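Local coordinates for protein endoglucanase CEL5A (Eubacterium cellulosolvens, PDB 4AFM) that probably recognises xyloglucan through a non-catalytic carbohydrate-binding module that accompanies a family 5 glycoside hydrolase, at residues A[27-32]-A[108-113]; A[47-52]-A[85-90]; A[56-61]-A[73-78]. One frame throughout, in Å; residues are numbered along the deposited sequence.

Interaction 1: A[27-32]-A[108-113]; sequences AYELQP and GVKPLP
CG of Y28 stands anti to its backbone N (chi1 177°) and the ring leads away from V109, while V109 carries CG2 beside its own backbone N. It is therefore the root of the tyrosine that meets the valine: Y28 CB lies 4.1 Å from V109 CG2. A27 adds a looser touch, its CB 4.3 Å from V109 CG1. Two backbone bonds hold the strands: V109 N donates to Y28 O at 2.9 Å, and A27 N donates to V109 O at 2.8 Å. Y28 N is buried by the contact and has no partner in the model. Strand 28-30 runs antiparallel to 108-111 as an outermost strand, within this chain, of a four-stranded sheet in the carbohydrate-binding module. On the face bearing E29, the extended glutamate and the K110 chain, bent at chi4, cross obliquely. Their charges stay apart, E29 OE2 lying 4.2 Å from K110 NZ, but the hydroxyl of Y106 is hydrogen-bonded to both. K110 NZ also bonds S26 OG and W24 O and makes a cation-pi contact with W24. E29 OE1 accepts from T36 N of the second subunit, and a bound glycerol lies about 3 Å from the side chain of Y28.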
loop_
_atom_site.group_PDB
_atom_site.type_symbol
_atom_site.label_atom_id
_atom_site.label_comp_id
_atom_site.label_asym_id
_atom_site.label_seq_id
_atom_site.Cartn_x
_atom_site.Cartn_y
_atom_site.Cartn_z
ATOM N N ALA A 27 -1.371 8.019 -7.861
ATOM C CA ALA A 27 -2.403 7.873 -6.865
ATOM C C ALA A 27 -2.148 6.720 -5.951
ATOM O O ALA A 27 -2.668 6.688 -4.824
ATOM C CB ALA A 27 -3.771 7.726 -7.563
ATOM N N TYR A 28 -1.456 5.655 -6.408
ATOM C CA TYR A 28 -1.283 4.433 -5.635
ATOM C C TYR A 28 -0.078 3.703 -6.192
ATOM O O TYR A 28 0.044 3.654 -7.459
ATOM C CB TYR A 28 -2.554 3.544 -5.876
ATOM C CG TYR A 28 -2.489 2.204 -5.184
ATOM C CD1 TYR A 28 -2.895 2.043 -3.869
ATOM C CD2 TYR A 28 -2.040 1.065 -5.873
ATOM C CE1 TYR A 28 -2.820 0.802 -3.194
ATOM C CE2 TYR A 28 -1.941 -0.158 -5.258
ATOM C CZ TYR A 28 -2.324 -0.284 -3.947
ATOM O OH TYR A 28 -2.294 -1.523 -3.279
ATOM N N GLU A 29 0.780 3.183 -5.416
ATOM C CA GLU A 29 1.942 2.419 -5.887
ATOM C C GLU A 29 2.221 1.260 -5.048
ATOM O O GLU A 29 2.153 1.417 -3.757
ATOM C CB GLU A 29 3.237 3.380 -5.843
ATOM C CG GLU A 29 3.104 4.523 -6.810
ATOM C CD GLU A 29 4.262 5.360 -6.632
ATOM O OE1 GLU A 29 4.448 6.098 -5.568
ATOM O OE2 GLU A 29 4.937 5.584 -7.633
ATOM N N LEU A 30 2.712 0.199 -5.591
ATOM C CA LEU A 30 3.219 -0.966 -4.843
ATOM C C LEU A 30 4.475 -1.414 -5.426
ATOM O O LEU A 30 4.728 -1.319 -6.736
ATOM C CB LEU A 30 2.407 -2.198 -4.988
ATOM C CG LEU A 30 1.088 -2.090 -4.434
ATOM C CD1 LEU A 30 0.167 -3.389 -4.736
ATOM C CD2 LEU A 30 1.112 -2.239 -2.862
ATOM N N GLN A 31 5.439 -1.895 -4.682
ATOM C CA GLN A 31 6.626 -2.468 -5.174
ATOM C C GLN A 31 6.725 -3.907 -4.621
ATOM O O GLN A 31 7.189 -4.095 -3.474
ATOM C CB GLN A 31 7.767 -1.656 -4.764
ATOM C CG GLN A 31 7.583 -0.315 -5.475
ATOM C CD GLN A 31 8.774 0.622 -5.424
ATOM O OE1 GLN A 31 9.956 0.233 -5.402
ATOM N NE2 GLN A 31 8.455 1.895 -5.498
ATOM N N PRO A 32 6.270 -4.877 -5.376
ATOM C CA PRO A 32 6.196 -6.261 -4.821
ATOM C C PRO A 32 7.448 -6.792 -4.233
ATOM O O PRO A 32 7.341 -7.496 -3.202
ATOM C CB PRO A 32 5.720 -7.082 -6.043
ATOM C CG PRO A 32 4.898 -6.057 -6.838
ATOM C CD PRO A 32 5.671 -4.793 -6.757
ATOM N N GLY A 108 1.732 0.898 -10.491
ATOM C CA GLY A 108 1.364 2.274 -10.193
ATOM C C GLY A 108 0.072 2.649 -10.876
ATOM O O GLY A 108 -0.185 2.253 -12.056
ATOM N N VAL A 109 -0.747 3.466 -10.253
ATOM C CA VAL A 109 -1.948 4.071 -10.859
ATOM C C VAL A 109 -1.602 5.520 -11.010
ATOM O O VAL A 109 -1.271 6.194 -9.990
ATOM C CB VAL A 109 -3.149 3.877 -9.929
ATOM C CG1 VAL A 109 -4.347 4.639 -10.487
ATOM C CG2 VAL A 109 -3.488 2.411 -9.717
ATOM N N LYS A 110 -1.716 6.077 -12.207
ATOM C CA LYS A 110 -1.232 7.448 -12.462
ATOM C C LYS A 110 -2.255 8.195 -13.313
ATOM O O LYS A 110 -2.993 7.609 -14.113
ATOM C CB LYS A 110 0.063 7.464 -13.263
ATOM C CG LYS A 110 1.247 6.785 -12.482
ATOM C CD LYS A 110 2.540 7.035 -13.295
ATOM C CE LYS A 110 3.807 6.398 -12.691
ATOM N NZ LYS A 110 4.176 7.135 -11.458
ATOM N N PRO A 111 -2.298 9.520 -13.181
ATOM C CA PRO A 111 -3.129 10.357 -14.069
ATOM C C PRO A 111 -2.385 10.759 -15.290
ATOM O O PRO A 111 -1.170 10.929 -15.321
ATOM C CB PRO A 111 -3.355 11.628 -13.145
ATOM C CG PRO A 111 -2.005 11.758 -12.444
ATOM C CD PRO A 111 -1.570 10.332 -12.151
ATOM N N LEU A 112 -3.193 11.067 -16.318
ATOM C CA LEU A 112 -2.710 11.883 -17.442
ATOM C C LEU A 112 -2.909 13.352 -17.073
ATOM O O LEU A 112 -3.699 13.689 -16.165
ATOM C CB LEU A 112 -3.418 11.486 -18.746
ATOM C CG LEU A 112 -3.269 10.012 -19.131
ATOM C CD1 LEU A 112 -3.929 9.735 -20.518
ATOM C CD2 LEU A 112 -1.904 9.468 -19.032
ATOM N N PRO A 113 -2.269 14.261 -17.801
ATOM C CA PRO A 113 -2.381 15.697 -17.428
ATOM C C PRO A 113 -3.796 16.174 -17.494
ATOM O O PRO A 113 -4.636 15.786 -18.265
ATOM C CB PRO A 113 -1.541 16.416 -18.536
ATOM C CG PRO A 113 -0.464 15.365 -18.856
ATOM C CD PRO A 113 -1.264 14.049 -18.860
#

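Interaction 2: A[47-52]-A[85-90]; sequences IKVDYS and AVFTKE
This is an antiparallel strand pair within the larger sheet of the module, with 47-52 lying between 85-88 and strand 118-127. Four backbone bonds join it in two reciprocal sets: I47 with F87, and V49 with A85, where A85 N reaches V49 O at 2.8 Å. K48 CA makes a CA-H...O contact with A85 O at 3.2 Å. I47, V49, A85 and F87 share one face. F87 presents its ring edge to the neighbouring strand, CE1 standing 4.2 Å from V49 CG2 and CD1 3.6 Å from I47 O. Y51 has its CG between the backbone N and the carbonyl carbon (chi1 75°), and its ring lies beside A85, with Y51 CE1 3.6 Å from A85 CB and A85 N near the ring plane. An alanine at Y51 would probably open a gap beside A85 and take away packing on I56 and V80. On the other face, K48 CG rests 4.2 Å from V86 CG2, and the chain then leads away from that strand to a salt bridge between its NZ and E46. V49 and A85 pack on I56 and F87 on L58, strand 56-62 belonging to the other sheet, an arrangement typical of a beta-sandwich core.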
loop_
_atom_site.group_PDB
_atom_site.type_symbol
_atom_site.label_atom_id
_atom_site.label_comp_id
_atom_site.label_asym_id
_atom_site.label_seq_id
_atom_site.Cartn_x
_atom_site.Cartn_y
_atom_site.Cartn_z
ATOM N N ILE A 47 -8.491 -5.100 -11.530
ATOM C CA ILE A 47 -8.326 -3.954 -10.640
ATOM C C ILE A 47 -9.367 -2.920 -11.026
ATOM O O ILE A 47 -9.440 -2.567 -12.267
ATOM C CB ILE A 47 -6.890 -3.414 -10.784
ATOM C CG1 ILE A 47 -5.878 -4.482 -10.220
ATOM C CG2 ILE A 47 -6.717 -2.062 -10.030
ATOM C CD1 ILE A 47 -4.476 -4.155 -10.503
ATOM N N LYS A 48 -10.129 -2.405 -10.144
ATOM C CA LYS A 48 -11.134 -1.411 -10.464
ATOM C C LYS A 48 -10.832 -0.170 -9.670
ATOM O O LYS A 48 -10.551 -0.212 -8.440
ATOM C CB LYS A 48 -12.514 -1.900 -10.044
ATOM C CG LYS A 48 -12.844 -3.210 -10.780
ATOM C CD LYS A 48 -14.301 -3.515 -10.602
ATOM C CE LYS A 48 -14.505 -4.424 -9.474
ATOM N NZ LYS A 48 -15.726 -5.187 -9.911
ATOM N N VAL A 49 -10.927 0.989 -10.293
ATOM C CA VAL A 49 -10.561 2.269 -9.644
ATOM C C VAL A 49 -11.722 3.243 -9.805
ATOM O O VAL A 49 -12.107 3.504 -11.006
ATOM C CB VAL A 49 -9.277 2.857 -10.302
ATOM C CG1 VAL A 49 -8.910 4.132 -9.561
ATOM C CG2 VAL A 49 -8.121 1.874 -10.254
ATOM N N ASP A 50 -12.240 3.781 -8.765
ATOM C CA ASP A 50 -13.220 4.878 -8.849
ATOM C C ASP A 50 -12.435 6.139 -8.876
ATOM O O ASP A 50 -11.633 6.438 -7.926
ATOM C CB ASP A 50 -14.154 4.847 -7.675
ATOM C CG ASP A 50 -15.019 3.607 -7.600
ATOM O OD1 ASP A 50 -15.113 2.807 -8.528
ATOM O OD2 ASP A 50 -15.615 3.438 -6.481
ATOM N N TYR A 51 -12.629 6.973 -9.892
ATOM C CA TYR A 51 -11.768 8.164 -10.135
ATOM C C TYR A 51 -12.552 9.214 -10.848
ATOM O O TYR A 51 -13.580 8.908 -11.491
ATOM C CB TYR A 51 -10.509 7.785 -10.927
ATOM C CG TYR A 51 -10.752 7.541 -12.372
ATOM C CD1 TYR A 51 -11.482 6.387 -12.783
ATOM C CD2 TYR A 51 -10.354 8.468 -13.352
ATOM C CE1 TYR A 51 -11.810 6.232 -14.135
ATOM C CE2 TYR A 51 -10.666 8.251 -14.681
ATOM C CZ TYR A 51 -11.372 7.123 -15.035
ATOM O OH TYR A 51 -11.707 6.934 -16.393
ATOM N N SER A 52 -12.015 10.405 -10.834
ATOM C CA SER A 52 -12.516 11.494 -11.714
ATOM C C SER A 52 -11.418 12.486 -11.895
ATOM O O SER A 52 -10.443 12.547 -11.132
ATOM C CB SER A 52 -13.747 12.062 -11.205
ATOM O OG SER A 52 -13.599 12.746 -10.061
ATOM N N ALA A 85 -12.804 2.796 -13.663
ATOM C CA ALA A 85 -11.950 2.143 -14.676
ATOM C C ALA A 85 -11.719 0.714 -14.288
ATOM O O ALA A 85 -11.433 0.409 -13.064
ATOM C CB ALA A 85 -10.605 2.842 -14.709
ATOM N N VAL A 86 -11.797 -0.195 -15.227
ATOM C CA VAL A 86 -11.556 -1.626 -14.989
ATOM C C VAL A 86 -10.362 -2.026 -15.745
ATOM O O VAL A 86 -10.267 -1.779 -16.994
ATOM C CB VAL A 86 -12.793 -2.435 -15.381
ATOM C CG1 VAL A 86 -12.497 -3.915 -15.208
ATOM C CG2 VAL A 86 -14.025 -1.978 -14.627
ATOM N N PHE A 87 -9.386 -2.703 -15.105
ATOM C CA PHE A 87 -8.189 -3.239 -15.736
ATOM C C PHE A 87 -8.200 -4.752 -15.488
ATOM O O PHE A 87 -8.542 -5.165 -14.383
ATOM C CB PHE A 87 -6.915 -2.645 -15.135
ATOM C CG PHE A 87 -6.843 -1.148 -15.218
ATOM C CD1 PHE A 87 -7.355 -0.346 -14.207
ATOM C CD2 PHE A 87 -6.234 -0.505 -16.317
ATOM C CE1 PHE A 87 -7.263 0.996 -14.242
ATOM C CE2 PHE A 87 -6.148 0.870 -16.353
ATOM C CZ PHE A 87 -6.645 1.623 -15.317
ATOM N N THR A 88 -7.934 -5.560 -16.460
ATOM C CA THR A 88 -7.942 -7.017 -16.225
ATOM C C THR A 88 -6.586 -7.619 -16.293
ATOM O O THR A 88 -5.669 -7.120 -16.972
ATOM C CB THR A 88 -8.773 -7.732 -17.270
ATOM O OG1 THR A 88 -8.134 -7.706 -18.552
ATOM C CG2 THR A 88 -10.205 -7.069 -17.428
ATOM N N LYS A 89 -6.431 -8.771 -15.603
ATOM C CA LYS A 89 -5.161 -9.409 -15.639
ATOM C C LYS A 89 -4.767 -9.792 -17.080
ATOM O O LYS A 89 -3.592 -9.695 -17.481
ATOM C CB LYS A 89 -5.155 -10.699 -14.780
ATOM C CG LYS A 89 -3.855 -11.417 -14.845
ATOM C CD LYS A 89 -3.879 -12.633 -13.904
ATOM C CE LYS A 89 -2.569 -13.279 -13.864
ATOM N NZ LYS A 89 -2.568 -14.433 -12.872
ATOM N N GLU A 90 -5.724 -10.263 -17.870
ATOM C CA GLU A 90 -5.259 -10.715 -19.183
ATOM C C GLU A 90 -4.812 -9.429 -19.995
ATOM O O GLU A 90 -3.814 -9.566 -20.768
ATOM C CB GLU A 90 -6.427 -11.439 -19.815
ATOM C CG GLU A 90 -6.909 -12.779 -19.191
ATOM C CD GLU A 90 -5.894 -13.705 -18.421
ATOM O OE1 GLU A 90 -5.080 -14.373 -19.101
ATOM O OE2 GLU A 90 -5.966 -13.875 -17.131
#

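Interaction 3: A[56-61]-A[73-78]; sequences IVLIFA and AQISPY
CG1 of I75 takes the position between its backbone N and carbonyl carbon (chi1 54°), which brings it to 3.4 Å from L58 O and beside L58 CB. On the same face F60 meets A73 at the root of its side chain, F60 CB lying 4.3 Å from A73 CB, while the ring leads away. Past the end of strand 73-75 the proline continues the contact: P77 CD sits 3.5 Å from I56 O, and P77 CG lies 3.9 Å from I56 CG2. On the other face of the pair, V57 CB flanks the glutamine methylene, 4.2 Å from Q74 CG. In the conformer described, I59 lies alongside Q74 and points the same way, a contact that is doubtful in its detail because I59 is modelled in two conformers.

Under these side chains run four backbone bonds, paired as L58 with I75 and F60 with A73; I75 N reaches L58 O at 2.8 Å.

The next shell fixes the side chains. W72 NE1 is hydrogen-bonded to Q74 OE1, and W24 packs on both V57 and Q74. On the face of L58 and I75, the F60 ring stands edge-to-face with F101 and also touches I92, while I75 is backed by F87 and by Q91 and A95 of helix 89-96. One face of the pair thus looks into the core, and the other carries the exposed Q74 alongside tryptophans, consistent with the aromatic sugar-binding surfaces of carbohydrate-binding modules. The arrangement is that of a beta hairpin, strands 56-62 and 71-75, at one side of a sandwich sheet.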
loop_
_atom_site.group_PDB
_atom_site.type_symbol
_atom_site.label_atom_id
_atom_site.label_comp_id
_atom_site.label_asym_id
_atom_site.label_seq_id
_atom_site.Cartn_x
_atom_site.Cartn_y
_atom_site.Cartn_z
ATOM N N ILE A 56 -6.861 8.060 -16.683
ATOM C CA ILE A 56 -6.140 7.213 -15.754
ATOM C C ILE A 56 -5.415 6.144 -16.499
ATOM O O ILE A 56 -5.885 5.575 -17.510
ATOM C CB ILE A 56 -7.105 6.643 -14.698
ATOM C CG1 ILE A 56 -6.346 6.010 -13.518
ATOM C CG2 ILE A 56 -8.098 5.664 -15.320
ATOM C CD1 ILE A 56 -7.262 5.665 -12.373
ATOM N N VAL A 57 -4.234 5.755 -16.023
ATOM C CA VAL A 57 -3.509 4.564 -16.514
ATOM C C VAL A 57 -3.044 3.720 -15.344
ATOM O O VAL A 57 -2.827 4.207 -14.238
ATOM C CB VAL A 57 -2.331 4.897 -17.468
ATOM C CG1 VAL A 57 -2.837 5.584 -18.720
ATOM C CG2 VAL A 57 -1.315 5.777 -16.758
ATOM N N LEU A 58 -2.799 2.458 -15.641
ATOM C CA LEU A 58 -2.210 1.493 -14.726
ATOM C C LEU A 58 -0.876 1.119 -15.310
ATOM O O LEU A 58 -0.749 0.836 -16.542
ATOM C CB LEU A 58 -3.119 0.265 -14.586
ATOM C CG LEU A 58 -2.566 -0.863 -13.699
ATOM C CD1 LEU A 58 -2.486 -0.409 -12.251
ATOM C CD2 LEU A 58 -3.540 -2.068 -13.853
ATOM N N ILE A 59 0.176 1.065 -14.527
ATOM C CA ILE A 59 1.597 0.756 -14.912
ATOM C C ILE A 59 1.948 -0.561 -14.246
ATOM O O ILE A 59 1.892 -0.584 -12.978
ATOM C CB ILE A 59 2.618 1.859 -14.433
ATOM C CG1 ILE A 59 2.203 3.279 -14.800
ATOM C CG2 ILE A 59 4.013 1.517 -14.916
ATOM C CD1 ILE A 59 1.934 3.518 -16.270
ATOM N N PHE A 60 2.383 -1.587 -14.942
ATOM C CA PHE A 60 3.163 -2.704 -14.376
ATOM C C PHE A 60 4.544 -2.562 -14.914
ATOM O O PHE A 60 4.680 -2.464 -16.200
ATOM C CB PHE A 60 2.568 -4.053 -14.759
ATOM C CG PHE A 60 1.496 -4.564 -13.830
ATOM C CD1 PHE A 60 0.432 -3.735 -13.364
ATOM C CD2 PHE A 60 1.568 -5.855 -13.414
ATOM C CE1 PHE A 60 -0.533 -4.307 -12.512
ATOM C CE2 PHE A 60 0.549 -6.391 -12.571
ATOM C CZ PHE A 60 -0.441 -5.600 -12.089
ATOM N N ALA A 61 5.597 -2.529 -14.115
ATOM C CA ALA A 61 6.950 -2.304 -14.637
ATOM C C ALA A 61 7.911 -3.267 -14.055
ATOM O O ALA A 61 7.816 -3.700 -12.880
ATOM C CB ALA A 61 7.408 -0.856 -14.458
ATOM N N ALA A 73 4.754 -1.350 -18.805
ATOM C CA ALA A 73 3.401 -1.891 -19.341
ATOM C C ALA A 73 2.393 -0.771 -18.941
ATOM O O ALA A 73 1.771 -0.966 -17.794
ATOM C CB ALA A 73 3.123 -3.227 -18.901
ATOM N N GLN A 74 2.258 0.281 -19.615
ATOM C CA GLN A 74 1.320 1.358 -19.372
ATOM C C GLN A 74 0.020 0.958 -20.056
ATOM O O GLN A 74 0.030 0.813 -21.353
ATOM C CB GLN A 74 1.858 2.594 -19.851
ATOM C CG GLN A 74 1.017 3.760 -19.681
ATOM C CD GLN A 74 1.776 4.971 -19.966
ATOM O OE1 GLN A 74 2.908 5.238 -19.630
ATOM N NE2 GLN A 74 1.090 5.802 -20.758
ATOM N N ILE A 75 -1.051 0.824 -19.334
ATOM C CA ILE A 75 -2.290 0.408 -19.929
ATOM C C ILE A 75 -3.382 1.345 -19.568
ATOM O O ILE A 75 -3.573 1.841 -18.468
ATOM C CB ILE A 75 -2.797 -0.935 -19.845
ATOM C CG1 ILE A 75 -2.801 -1.213 -18.398
ATOM C CG2 ILE A 75 -1.910 -1.973 -20.545
ATOM C CD1 ILE A 75 -3.641 -2.497 -18.103
ATOM N N SER A 76 -4.164 1.565 -20.621
ATOM C CA SER A 76 -5.458 2.269 -20.440
ATOM C C SER A 76 -6.454 1.261 -19.911
ATOM O O SER A 76 -6.298 0.112 -20.025
ATOM C CB SER A 76 -5.890 2.908 -21.787
ATOM O OG SER A 76 -5.892 1.842 -22.607
ATOM N N PRO A 77 -7.592 1.780 -19.364
ATOM C CA PRO A 77 -8.614 0.829 -18.869
ATOM C C PRO A 77 -9.079 -0.145 -19.930
ATOM O O PRO A 77 -9.234 0.255 -21.089
ATOM C CB PRO A 77 -9.743 1.823 -18.500
ATOM C CG PRO A 77 -9.021 3.125 -18.125
ATOM C CD PRO A 77 -7.905 3.172 -19.105
ATOM N N TYR A 78 -9.324 -1.353 -19.535
ATOM C CA TYR A 78 -10.034 -2.261 -20.430
ATOM C C TYR A 78 -11.335 -1.591 -20.808
ATOM O O TYR A 78 -11.720 -1.606 -22.034
ATOM C CB TYR A 78 -10.227 -3.568 -19.738
ATOM C CG TYR A 78 -10.870 -4.644 -20.586
ATOM C CD1 TYR A 78 -10.584 -4.823 -21.909
ATOM C CD2 TYR A 78 -11.898 -5.377 -20.040
ATOM C CE1 TYR A 78 -11.300 -5.855 -22.681
ATOM C CE2 TYR A 78 -12.535 -6.447 -20.730
ATOM C CZ TYR A 78 -12.236 -6.598 -22.004
ATOM O OH TYR A 78 -12.926 -7.634 -22.717
#

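Interactions 1 and 3 build one sheet, in the order 28-30, 106-111, 56-62, 71-75. Their centres are about 9 Å apart, and they join directly through probable hydrogen bonds from I59 N to G108 O, 2.8 Å, and from V57 N to K110 O, 2.9 Å. Interaction 2 belongs to the opposing sheet. It packs on interaction 3, where F87 CE2 comes within 3.5 Å of I75 O, but does not touch interaction 1, whose nearest atoms are about 5 Å away. W24 links 1 and 3 on the outer face, by cation-pi contact with K110 and by packing on V57 and Q74; this is probably near where a sugar chain would lie.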